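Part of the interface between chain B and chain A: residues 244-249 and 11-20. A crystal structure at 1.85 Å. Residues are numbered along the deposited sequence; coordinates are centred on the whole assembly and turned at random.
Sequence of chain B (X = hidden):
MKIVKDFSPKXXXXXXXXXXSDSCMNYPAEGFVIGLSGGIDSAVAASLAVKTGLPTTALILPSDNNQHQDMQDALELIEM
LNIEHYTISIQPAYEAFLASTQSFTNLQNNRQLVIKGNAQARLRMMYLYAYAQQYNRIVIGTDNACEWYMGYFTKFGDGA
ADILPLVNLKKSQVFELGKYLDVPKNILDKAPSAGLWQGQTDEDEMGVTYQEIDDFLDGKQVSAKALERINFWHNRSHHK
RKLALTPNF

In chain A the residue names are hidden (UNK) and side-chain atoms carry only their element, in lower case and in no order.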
# COMPACT_ATOMS: atom_id res chain seq x y z
N ALA B 244 -3.89 9.28 -2.24
CA ALA B 244 -3.11 10.31 -1.56
C ALA B 244 -3.49 11.72 -2.05
O ALA B 244 -3.90 11.91 -3.20
CB ALA B 244 -1.63 10.03 -1.80
N LEU B 245 -3.32 12.71 -1.17
CA LEU B 245 -3.59 14.10 -1.47
C LEU B 245 -2.59 14.63 -2.49
O LEU B 245 -1.39 14.38 -2.37
CB LEU B 245 -3.48 14.94 -0.21
CG LEU B 245 -4.47 14.58 0.91
CD1 LEU B 245 -4.15 15.34 2.22
CD2 LEU B 245 -5.90 14.80 0.44
N THR B 246 -3.09 15.35 -3.48
CA THR B 246 -2.23 15.94 -4.52
C THR B 246 -2.64 17.40 -4.69
O THR B 246 -3.79 17.75 -4.41
CB THR B 246 -2.43 15.26 -5.88
OG1 THR B 246 -3.78 15.46 -6.31
CG2 THR B 246 -2.09 13.77 -5.85
N PRO B 247 -1.69 18.25 -5.14
CA PRO B 247 -1.96 19.68 -5.34
C PRO B 247 -2.96 19.89 -6.47
O PRO B 247 -2.95 19.17 -7.46
CB PRO B 247 -0.61 20.26 -5.77
CG PRO B 247 0.40 19.20 -5.56
CD PRO B 247 -0.30 17.89 -5.46
N ASN B 248 -3.79 20.91 -6.29
CA ASN B 248 -4.67 21.43 -7.32
C ASN B 248 -3.96 22.45 -8.24
O ASN B 248 -4.62 23.34 -8.80
CB ASN B 248 -5.86 22.09 -6.62
CG ASN B 248 -5.44 22.75 -5.30
OD1 ASN B 248 -5.57 22.16 -4.22
ND2 ASN B 248 -4.89 23.96 -5.39
N PHE B 249 -2.64 22.33 -8.39
CA PHE B 249 -1.84 23.30 -9.17
C PHE B 249 -0.50 22.73 -9.68
O PHE B 249 0.11 23.30 -10.59
CB PHE B 249 -1.60 24.61 -8.38
CG PHE B 249 -1.00 24.41 -7.00
CD1 PHE B 249 0.39 24.35 -6.82
CD2 PHE B 249 -1.83 24.30 -5.88
CE1 PHE B 249 0.93 24.16 -5.55
CE2 PHE B 249 -1.29 24.10 -4.60
CZ PHE B 249 0.09 24.03 -4.44
OXT PHE B 249 0.02 21.72 -9.21
N UNK A 11 7.75 30.91 -6.78
CA UNK A 11 6.33 31.06 -6.55
C UNK A 11 5.70 29.71 -6.25
O UNK A 11 4.95 29.59 -5.28
o UNK A 11 5.88 35.27 -8.98
c UNK A 11 5.67 31.78 -7.74
c UNK A 11 6.33 33.15 -8.00
o UNK A 11 4.14 33.95 -8.60
c UNK A 11 5.38 34.19 -8.57
N UNK A 12 6.05 28.72 -7.06
CA UNK A 12 5.55 27.35 -6.90
C UNK A 12 6.01 26.76 -5.57
O UNK A 12 5.21 26.16 -4.86
c UNK A 12 5.99 26.44 -8.06
c UNK A 12 3.43 22.95 -8.38
c UNK A 12 5.12 25.21 -8.19
c UNK A 12 4.60 22.87 -7.65
o UNK A 12 2.60 21.85 -8.50
c UNK A 12 5.45 24.01 -7.55
c UNK A 12 3.93 25.26 -8.92
c UNK A 12 3.09 24.14 -9.02
N UNK A 13 7.28 26.92 -5.25
CA UNK A 13 7.79 26.49 -3.97
C UNK A 13 6.92 27.00 -2.81
O UNK A 13 6.53 26.22 -1.94
o UNK A 13 9.80 26.35 -2.67
c UNK A 13 9.24 26.95 -3.81
N UNK A 14 6.60 28.29 -2.81
CA UNK A 14 5.80 28.86 -1.72
C UNK A 14 4.39 28.29 -1.71
O UNK A 14 3.83 28.05 -0.63
o UNK A 14 7.06 30.76 0.91
c UNK A 14 5.76 30.39 -1.78
c UNK A 14 5.15 31.02 -0.53
c UNK A 14 5.85 30.55 0.75
n UNK A 14 5.10 29.91 1.65
N UNK A 15 3.82 28.07 -2.89
CA UNK A 15 2.48 27.47 -2.97
C UNK A 15 2.47 26.07 -2.39
O UNK A 15 1.58 25.72 -1.63
n UNK A 15 1.44 30.97 -7.82
c UNK A 15 1.34 28.81 -4.80
c UNK A 15 1.96 27.48 -4.40
c UNK A 15 1.23 28.94 -6.31
c UNK A 15 0.72 30.33 -6.67
N UNK A 16 3.48 25.28 -2.73
CA UNK A 16 3.61 23.92 -2.25
C UNK A 16 3.80 23.86 -0.74
O UNK A 16 3.17 23.05 -0.05
c UNK A 16 5.56 21.67 -4.70
c UNK A 16 4.78 23.27 -2.98
c UNK A 16 4.59 21.87 -3.54
c UNK A 16 3.13 21.57 -3.93
N UNK A 17 4.64 24.75 -0.21
CA UNK A 17 4.89 24.85 1.23
C UNK A 17 3.59 25.19 1.99
O UNK A 17 3.28 24.59 3.03
c UNK A 17 6.02 25.88 1.56
c UNK A 17 7.39 25.40 1.02
c UNK A 17 6.13 26.09 3.06
N UNK A 18 2.84 26.16 1.46
CA UNK A 18 1.56 26.55 2.06
C UNK A 18 0.58 25.38 2.05
O UNK A 18 -0.05 25.07 3.07
o UNK A 18 2.39 29.23 2.54
c UNK A 18 1.71 29.05 1.53
c UNK A 18 0.95 27.74 1.31
n UNK A 18 1.58 29.97 0.58
N UNK A 19 0.50 24.71 0.90
CA UNK A 19 -0.36 23.53 0.72
C UNK A 19 0.04 22.37 1.64
O UNK A 19 -0.82 21.76 2.29
c UNK A 19 -2.54 21.80 -1.19
c UNK A 19 -0.68 20.55 -1.23
c UNK A 19 -0.38 23.12 -0.75
c UNK A 19 0.75 18.63 -1.44
c UNK A 19 -1.65 18.35 -1.72
c UNK A 19 -1.19 21.88 -1.04
n UNK A 19 -2.91 20.50 -1.46
c UNK A 19 -0.38 17.82 -1.71
c UNK A 19 -1.79 19.72 -1.49
c UNK A 19 0.61 19.99 -1.22
N UNK A 20 1.33 22.07 1.71
CA UNK A 20 1.79 21.05 2.64
C UNK A 20 1.39 21.39 4.07
O UNK A 20 0.86 20.53 4.79
c UNK A 20 5.33 20.16 1.27
c UNK A 20 3.81 20.03 1.36
c UNK A 20 3.31 20.85 2.54
c UNK A 20 3.37 18.55 1.42

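Chain A runs as one helix through this stretch, and chain B lays its C-terminal tail against it. Position 11 carries three carbons, the third bearing two oxygens; it lies out of reach of chain B, and it is Glu11(A).

Position 12 has one carbon, then a six-carbon ring bearing one oxygen. That oxygen lies 2.7 Å from OXT of Phe249(B), and the edge of the phenylalanine ring meets the face of this one. It is Tyr12(A), whose OH donates a hydrogen bond to the terminal carboxylate.

Position 13, one carbon and one oxygen, points away from chain B: Ser13(A). Position 14 has three carbons, the third carrying two further atoms, an oxygen and a nitrogen, and is out of reach: Gln14(A).

At position 15 four carbons run in a row to a nitrogen. Its CB sits 3.7 Å from CE1 of Phe249(B), while the end of the chain leads away. This is Lys15(A), which serves the contact with its base; its backbone O also lies 3.6 Å from CZ of Phe249(B).

Position 16 shows four carbons forked at the second. One branch tip is 3.8 Å from CE1 of Phe249(B) and 4.0 Å from CG of Pro247(B), an apolar filler between two residues of the tail: Leu16(A).

Position 17, one carbon carrying two more, points away: Val17(A). Position 18, two carbons with an oxygen and a nitrogen on the second, makes no contact across the interface. It is Asn18(A), and its OD1 accepts a hydrogen bond from NE2 of Gln14(A), 2.9 Å away, one turn back along the helix.

Position 19 bears one carbon, then fused five- and six-membered rings holding eight carbons and one nitrogen. Pro247(B) lies over a face, with its CG 4.2 Å from the centroid of the six-membered ring. This is Trp19(A); its CZ2 comes within 3.3 Å of C of Thr246(B), and its CH2 within 3.6 Å of O of Leu245(B).

Position 20, again four carbons forked at the second, is out of reach: Leu20(A).

The rule is helical spacing: 12, 15, 16 and 19 meet the tail, and the positions between them do not. Trp19(A) offers a flat surface to the proline in a CH-pi contact, and Phe249(B) turns ring edges to the faces of both Tyr12(A) and Trp19(A). The single hydrogen bond across these stretches anchors the chain end, and packing does the rest over 407 Å² of buried surface.

Chain A, residues 11-20: EYSQKLVNWL
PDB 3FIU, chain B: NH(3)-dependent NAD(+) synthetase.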